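DNA helicase RecQ (Deinococcus radiodurans, PDB 2RHF) probably couples ATP hydrolysis to unwinding duplex DNA in the 3'-5' direction, this chain being its third, C-terminal HRDC domain. Local coordinates at residues A[37-49]-A[64-76]. Residues are numbered along the deposited sequence; the frame is centred on the assembly and turned at random.
Sequences ALAARQPRTLAEL and GERILDAINTVLD
In this all-helical HRDC domain, the linker between helices 32-41 and 46-49 lies along the C-terminal helix 57-76, with Arg44 clasping Asn72. Arg44 bends at chi2 and chi3 (-61° and -62°), turning its guanidinium back to the helix. Arg44 NE and NH2 both donate to Asn72 OD1, NH2 from 2.8 Å. The oxygen lies close to the guanidinium plane, while the amide plane is turned 63° from it. Leu75 CD1 covers one guanidinium face, 3.5 Å from Arg44 CZ, and the Leu75 methyls also meet the Gln42 amide, whose NE2 hydrogen-bonds Ser2 OG. Water bridges Arg44 O to Asn72 ND2, and another lies within hydrogen-bonding distance of Pro43 O and Leu68 O. Leu68 and Leu49 meet tip to tip, Leu68 CD2 3.8 Å from Leu49 CG; Ile71 CD1 packs on Pro43 CD at 3.8 Å. Leu49 CD1 rests 3.7 Å from Gly64 CA, where a CB would crowd Leu49 CD1. A leucine in place of Asn72 would probably leave Arg44 NE and NH2 without their shared acceptor and free the guanidinium to turn. Thus an apolar seam joins the linker and helix 46-49 to helix 57-76, and a two-nitrogen grip on one amide oxygen, with waters, closes its polar margin.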
ATOM      1  N   ALA A  37      -7.439   4.259   0.975  1.00 10.50           N
ATOM      2  CA  ALA A  37      -7.313   4.338   2.423  1.00 10.54           C
ATOM      3  C   ALA A  37      -5.843   4.451   2.846  1.00 10.04           C
ATOM      4  O   ALA A  37      -5.518   5.192   3.775  1.00 10.44           O
ATOM      5  CB  ALA A  37      -7.987   3.134   3.075  1.00 11.05           C
ATOM      6  N   LEU A  38      -4.954   3.729   2.173  1.00  9.43           N
ATOM      7  CA  LEU A  38      -3.522   3.845   2.439  1.00  9.26           C
ATOM      8  C   LEU A  38      -3.018   5.249   2.174  1.00  9.27           C
ATOM      9  O   LEU A  38      -2.267   5.816   2.970  1.00 10.13           O
ATOM     10  CB  LEU A  38      -2.737   2.821   1.620  1.00  9.38           C
ATOM     11  CG  LEU A  38      -2.912   1.355   2.019  1.00  9.01           C
ATOM     12  CD1 LEU A  38      -2.347   0.428   0.961  1.00 10.20           C
ATOM     13  CD2 LEU A  38      -2.271   1.080   3.401  1.00 10.48           C
ATOM     14  N   ALA A  39      -3.435   5.826   1.053  1.00  9.58           N
ATOM     15  CA  ALA A  39      -2.996   7.166   0.689  1.00 10.54           C
ATOM     16  C   ALA A  39      -3.540   8.218   1.650  1.00 11.14           C
ATOM     17  O   ALA A  39      -2.837   9.169   1.986  1.00 12.86           O
ATOM     18  CB  ALA A  39      -3.387   7.494  -0.745  1.00 10.98           C
ATOM     19  N   ALA A  40      -4.784   8.043   2.093  1.00 11.14           N
ATOM     20  CA  ALA A  40      -5.424   9.000   2.992  1.00 11.82           C
ATOM     21  C   ALA A  40      -4.872   8.891   4.405  1.00 11.82           C
ATOM     22  O   ALA A  40      -4.605   9.904   5.047  1.00 13.64           O
ATOM     23  CB  ALA A  40      -6.943   8.785   2.993  1.00 13.03           C
ATOM     24  N   ARG A  41      -4.723   7.668   4.895  1.00 11.39           N
ATOM     25  CA  ARG A  41      -4.328   7.442   6.287  1.00 12.20           C
ATOM     26  C   ARG A  41      -2.822   7.523   6.499  1.00 11.68           C
ATOM     27  O   ARG A  41      -2.366   7.757   7.617  1.00 12.20           O
ATOM     28  CB  ARG A  41      -4.854   6.097   6.780  1.00 12.27           C
ATOM     29  CG  ARG A  41      -6.399   6.012   6.810  1.00 13.01           C
ATOM     30  CD  ARG A  41      -6.875   4.627   7.183  1.00 15.56           C
ATOM     31  NE  ARG A  41      -6.510   4.327   8.562  1.00 18.94           N
ATOM     32  CZ  ARG A  41      -7.240   4.638   9.632  1.00 20.86           C
ATOM     33  NH1 ARG A  41      -8.418   5.239   9.499  1.00 23.28           N
ATOM     34  NH2 ARG A  41      -6.791   4.348  10.839  1.00 22.30           N
ATOM     35  N   GLN A  42      -2.048   7.322   5.434  1.00 11.39           N
ATOM     36  CA  GLN A  42      -0.587   7.376   5.512  1.00 12.51           C
ATOM     37  C   GLN A  42      -0.038   6.581   6.711  1.00 10.89           C
ATOM     38  O   GLN A  42       0.730   7.116   7.509  1.00 11.58           O
ATOM     39  CB  GLN A  42      -0.108   8.839   5.648  1.00 14.22           C
ATOM     40  CG  GLN A  42      -0.375   9.820   4.497  1.00 18.05           C
ATOM     41  CD  GLN A  42       0.262  11.230   4.780  1.00 16.75           C
ATOM     42  OE1 GLN A  42       1.061  11.381   5.714  1.00 23.78           O
ATOM     43  NE2 GLN A  42      -0.089  12.212   3.981  1.00 22.67           N
ATOM     44  N   PRO A  43      -0.375   5.292   6.818  1.00 10.15           N
ATOM     45  CA  PRO A  43       0.190   4.528   7.925  1.00 10.56           C
ATOM     46  C   PRO A  43       1.712   4.499   7.864  1.00 10.07           C
ATOM     47  O   PRO A  43       2.297   4.442   6.776  1.00 10.18           O
ATOM     48  CB  PRO A  43      -0.374   3.132   7.693  1.00 10.25           C
ATOM     49  CG  PRO A  43      -0.667   3.085   6.245  1.00 10.15           C
ATOM     50  CD  PRO A  43      -1.170   4.438   5.918  1.00  9.83           C
ATOM     51  N   ARG A  44       2.327   4.547   9.048  1.00 10.66           N
ATOM     52  CA  ARG A  44       3.793   4.621   9.184  1.00 11.11           C
ATOM     53  C   ARG A  44       4.327   3.458   9.994  1.00 11.58           C
ATOM     54  O   ARG A  44       5.544   3.335  10.181  1.00 12.53           O
ATOM     55  CB  ARG A  44       4.224   5.925   9.873  1.00 11.37           C
ATOM     56  CG  ARG A  44       3.557   7.188   9.346  1.00 11.79           C
ATOM     57  CD  ARG A  44       3.867   7.440   7.863  1.00 11.81           C
ATOM     58  NE  ARG A  44       5.290   7.655   7.579  1.00 11.78           N
ATOM     59  CZ  ARG A  44       5.948   8.774   7.878  1.00 12.22           C
ATOM     60  NH1 ARG A  44       5.323   9.789   8.474  1.00 13.18           N
ATOM     61  NH2 ARG A  44       7.229   8.880   7.574  1.00 13.79           N
ATOM     62  N   THR A  45       3.418   2.631  10.504  1.00 11.42           N
ATOM     63  CA  THR A  45       3.765   1.521  11.391  1.00 12.54           C
ATOM     64  C   THR A  45       2.871   0.336  11.086  1.00 12.45           C
ATOM     65  O   THR A  45       1.810   0.485  10.467  1.00 11.96           O
ATOM     66  CB  THR A  45       3.519   1.872  12.881  1.00 12.71           C
ATOM     67  OG1 THR A  45       2.113   2.079  13.087  1.00 12.87           O
ATOM     68  CG2 THR A  45       4.286   3.110  13.300  1.00 13.81           C
ATOM     69  N   LEU A  46       3.257  -0.830  11.585  1.00 13.24           N
ATOM     70  CA  LEU A  46       2.406  -2.010  11.498  1.00 14.37           C
ATOM     71  C   LEU A  46       1.090  -1.812  12.230  1.00 13.84           C
ATOM     72  O   LEU A  46       0.041  -2.249  11.750  1.00 14.02           O
ATOM     73  CB  LEU A  46       3.132  -3.237  12.037  1.00 15.69           C
ATOM     74  CG  LEU A  46       4.316  -3.720  11.203  1.00 17.96           C
ATOM     75  CD1 LEU A  46       4.927  -4.931  11.872  1.00 20.60           C
ATOM     76  CD2 LEU A  46       3.928  -4.037   9.760  1.00 20.27           C
ATOM     77  N   ALA A  47       1.138  -1.150  13.389  1.00 14.09           N
ATOM     78  CA  ALA A  47      -0.081  -0.867  14.140  1.00 14.16           C
ATOM     79  C   ALA A  47      -1.078  -0.063  13.307  1.00 13.36           C
ATOM     80  O   ALA A  47      -2.280  -0.334  13.312  1.00 14.06           O
ATOM     81  CB  ALA A  47       0.250  -0.127  15.426  1.00 14.74           C
ATOM     82  N   GLU A  48      -0.566   0.917  12.590  1.00 12.21           N
ATOM     83  CA  GLU A  48      -1.395   1.737  11.742  1.00 11.53           C
ATOM     84  C   GLU A  48      -1.888   0.984  10.507  1.00 10.93           C
ATOM     85  O   GLU A  48      -3.018   1.182  10.077  1.00 11.30           O
ATOM     86  CB  GLU A  48      -0.647   3.019  11.394  1.00 11.21           C
ATOM     87  CG  GLU A  48      -0.479   3.922  12.646  1.00 11.69           C
ATOM     88  CD  GLU A  48       0.515   5.050  12.475  1.00 12.42           C
ATOM     89  OE1 GLU A  48       0.868   5.368  11.338  1.00 12.92           O
ATOM     90  OE2 GLU A  48       0.943   5.639  13.502  1.00 13.29           O
ATOM     91  N   LEU A  49      -1.074   0.091   9.956  1.00 11.06           N
ATOM     92  CA  LEU A  49      -1.537  -0.745   8.830  1.00 11.64           C
ATOM     93  C   LEU A  49      -2.733  -1.600   9.207  1.00 11.82           C
ATOM     94  O   LEU A  49      -3.643  -1.801   8.397  1.00 12.14           O
ATOM     95  CB  LEU A  49      -0.432  -1.664   8.349  1.00 13.13           C
ATOM     96  CG  LEU A  49       0.640  -1.049   7.466  1.00 13.21           C
ATOM     97  CD1 LEU A  49       1.729  -2.074   7.224  1.00 15.94           C
ATOM     98  CD2 LEU A  49       0.049  -0.518   6.132  1.00 14.68           C
ATOM     99  N   GLY A  64       3.314  -5.564   3.861  1.00 10.50           N
ATOM    100  CA  GLY A  64       3.259  -4.414   4.768  1.00 10.41           C
ATOM    101  C   GLY A  64       4.508  -3.563   4.757  1.00  9.56           C
ATOM    102  O   GLY A  64       4.436  -2.341   4.682  1.00  9.98           O
ATOM    103  N   GLU A  65       5.665  -4.196   4.852  1.00 10.18           N
ATOM    104  CA  GLU A  65       6.912  -3.433   4.854  1.00 11.15           C
ATOM    105  C   GLU A  65       7.098  -2.683   3.540  1.00  9.94           C
ATOM    106  O   GLU A  65       7.511  -1.527   3.544  1.00  9.94           O
ATOM    107  CB  GLU A  65       8.106  -4.332   5.166  1.00 12.87           C
ATOM    108  CG  GLU A  65       8.151  -4.838   6.628  1.00 17.47           C
ATOM    109  CD  GLU A  65       8.147  -3.722   7.703  1.00 21.73           C
ATOM    110  OE1 GLU A  65       8.509  -2.562   7.403  1.00 24.17           O
ATOM    111  OE2 GLU A  65       7.782  -4.024   8.862  1.00 25.58           O
ATOM    112  N   ARG A  66       6.760  -3.313   2.420  1.00  9.46           N
ATOM    113  CA  ARG A  66       6.843  -2.649   1.116  1.00  9.97           C
ATOM    114  C   ARG A  66       5.888  -1.452   1.025  1.00  8.76           C
ATOM    115  O   ARG A  66       6.232  -0.421   0.439  1.00  8.84           O
ATOM    116  CB  ARG A  66       6.552  -3.635  -0.028  1.00 11.37           C
ATOM    117  CG  ARG A  66       7.464  -4.823  -0.158  1.00 14.86           C
ATOM    118  CD  ARG A  66       8.668  -4.522  -0.995  1.00 15.63           C
ATOM    119  NE  ARG A  66       8.384  -4.301  -2.413  1.00 14.53           N
ATOM    120  CZ  ARG A  66       8.235  -5.252  -3.344  1.00 14.39           C
ATOM    121  NH1 ARG A  66       8.289  -6.544  -3.027  1.00 15.56           N
ATOM    122  NH2 ARG A  66       8.023  -4.902  -4.608  1.00 14.77           N
ATOM    123  N   ILE A  67       4.686  -1.590   1.580  1.00  8.78           N
ATOM    124  CA  ILE A  67       3.725  -0.505   1.601  1.00  8.89           C
ATOM    125  C   ILE A  67       4.259   0.663   2.425  1.00  8.24           C
ATOM    126  O   ILE A  67       4.204   1.819   1.989  1.00  8.52           O
ATOM    127  CB  ILE A  67       2.366  -0.994   2.147  1.00  8.54           C
ATOM    128  CG1 ILE A  67       1.688  -1.935   1.135  1.00  9.44           C
ATOM    129  CG2 ILE A  67       1.457   0.198   2.484  1.00  9.39           C
ATOM    130  CD1 ILE A  67       0.517  -2.741   1.701  1.00 10.11           C
ATOM    131  N   LEU A  68       4.760   0.387   3.620  1.00  8.38           N
ATOM    132  CA  LEU A  68       5.302   1.466   4.463  1.00  9.02           C
ATOM    133  C   LEU A  68       6.452   2.164   3.765  1.00  8.99           C
ATOM    134  O   LEU A  68       6.574   3.379   3.836  1.00  9.02           O
ATOM    135  CB  LEU A  68       5.757   0.928   5.811  1.00  9.85           C
ATOM    136  CG  LEU A  68       4.650   0.358   6.706  1.00 10.70           C
ATOM    137  CD1 LEU A  68       5.237  -0.129   8.025  1.00 12.85           C
ATOM    138  CD2 LEU A  68       3.536   1.387   6.959  1.00 11.59           C
ATOM    139  N   ASP A  69       7.298   1.396   3.085  1.00  8.86           N
ATOM    140  CA  ASP A  69       8.447   1.954   2.378  1.00  9.42           C
ATOM    141  C   ASP A  69       7.990   2.834   1.205  1.00  8.93           C
ATOM    142  O   ASP A  69       8.586   3.885   0.952  1.00  9.10           O
ATOM    143  CB  ASP A  69       9.353   0.787   1.941  1.00 10.13           C
ATOM    144  CG  ASP A  69      10.538   1.209   1.090  1.00 11.57           C
ATOM    145  OD1 ASP A  69      11.183   2.249   1.373  1.00 12.39           O
ATOM    146  OD2 ASP A  69      10.850   0.429   0.159  1.00 13.97           O
ATOM    147  N   ALA A  70       6.950   2.421   0.482  1.00  8.92           N
ATOM    148  CA  ALA A  70       6.417   3.260  -0.591  1.00  9.32           C
ATOM    149  C   ALA A  70       5.934   4.612  -0.037  1.00  8.82           C
ATOM    150  O   ALA A  70       6.260   5.676  -0.572  1.00  9.31           O
ATOM    151  CB  ALA A  70       5.290   2.548  -1.329  1.00  9.68           C
ATOM    152  N   ILE A  71       5.169   4.564   1.047  1.00  8.46           N
ATOM    153  CA  ILE A  71       4.676   5.773   1.683  1.00  8.95           C
ATOM    154  C   ILE A  71       5.844   6.651   2.154  1.00  9.05           C
ATOM    155  O   ILE A  71       5.857   7.860   1.905  1.00  9.57           O
ATOM    156  CB  ILE A  71       3.724   5.398   2.836  1.00  9.00           C
ATOM    157  CG1 ILE A  71       2.422   4.807   2.260  1.00  9.77           C
ATOM    158  CG2 ILE A  71       3.420   6.611   3.725  1.00  9.95           C
ATOM    159  CD1 ILE A  71       1.571   4.072   3.266  1.00 10.13           C
ATOM    160  N   ASN A  72       6.827   6.053   2.823  1.00  9.03           N
ATOM    161  CA  ASN A  72       7.968   6.810   3.316  1.00  9.70           C
ATOM    162  C   ASN A  72       8.799   7.419   2.217  1.00  9.58           C
ATOM    163  O   ASN A  72       9.312   8.527   2.362  1.00 10.17           O
ATOM    164  CB  ASN A  72       8.834   5.935   4.211  1.00 10.86           C
ATOM    165  CG  ASN A  72       8.192   5.693   5.550  1.00 12.52           C
ATOM    166  OD1 ASN A  72       7.489   6.552   6.056  1.00 15.02           O
ATOM    167  ND2 ASN A  72       8.422   4.533   6.123  1.00 15.14           N
ATOM    168  N   THR A  73       8.921   6.715   1.100  1.00  9.34           N
ATOM    169  CA  THR A  73       9.691   7.231  -0.019  1.00 10.16           C
ATOM    170  C   THR A  73       9.057   8.521  -0.539  1.00  9.86           C
ATOM    171  O   THR A  73       9.761   9.485  -0.869  1.00 10.49           O
ATOM    172  CB  THR A  73       9.833   6.167  -1.127  1.00 10.07           C
ATOM    173  OG1 THR A  73      10.571   5.049  -0.614  1.00 10.29           O
ATOM    174  CG2 THR A  73      10.591   6.720  -2.327  1.00 12.07           C
ATOM    175  N   VAL A  74       7.731   8.541  -0.613  1.00  9.16           N
ATOM    176  CA  VAL A  74       7.017   9.748  -1.023  1.00 10.07           C
ATOM    177  C   VAL A  74       7.105  10.849   0.036  1.00  9.95           C
ATOM    178  O   VAL A  74       7.386  12.003  -0.286  1.00 10.83           O
ATOM    179  CB  VAL A  74       5.546   9.425  -1.356  1.00 10.43           C
ATOM    180  CG1 VAL A  74       4.748  10.717  -1.600  1.00 11.39           C
ATOM    181  CG2 VAL A  74       5.478   8.489  -2.551  1.00 12.12           C
ATOM    182  N   LEU A  75       6.847  10.512   1.295  1.00 10.08           N
ATOM    183  CA  LEU A  75       6.796  11.548   2.333  1.00 10.81           C
ATOM    184  C   LEU A  75       8.154  12.173   2.601  1.00 11.43           C
ATOM    185  O   LEU A  75       8.235  13.371   2.875  1.00 12.96           O
ATOM    186  CB  LEU A  75       6.228  10.992   3.625  1.00 11.27           C
ATOM    187  CG  LEU A  75       4.766  10.561   3.605  1.00 11.43           C
ATOM    188  CD1 LEU A  75       4.380   9.957   4.928  1.00 13.62           C
ATOM    189  CD2 LEU A  75       3.847  11.699   3.244  1.00 13.90           C
ATOM    190  N   ASP A  76       9.212  11.368   2.544  1.00 10.69           N
ATOM    191  CA  ASP A  76      10.559  11.829   2.884  1.00 11.44           C
ATOM    192  C   ASP A  76      11.386  12.254   1.684  1.00 12.25           C
ATOM    193  O   ASP A  76      12.253  13.114   1.817  1.00 14.27           O
ATOM    194  CB  ASP A  76      11.321  10.756   3.669  1.00 11.85           C
ATOM    195  CG  ASP A  76      10.777  10.548   5.071  1.00 11.77           C
ATOM    196  OD1 ASP A  76      10.070  11.455   5.575  1.00 13.09           O
ATOM    197  OD2 ASP A  76      11.074   9.480   5.662  1.00 13.30           O
TER
HETATM  198  O   HOH W   1       5.103   4.759   6.139  1.00 12.24           O
HETATM  199  O   HOH W   2       7.831   4.422   9.093  1.00 19.31           O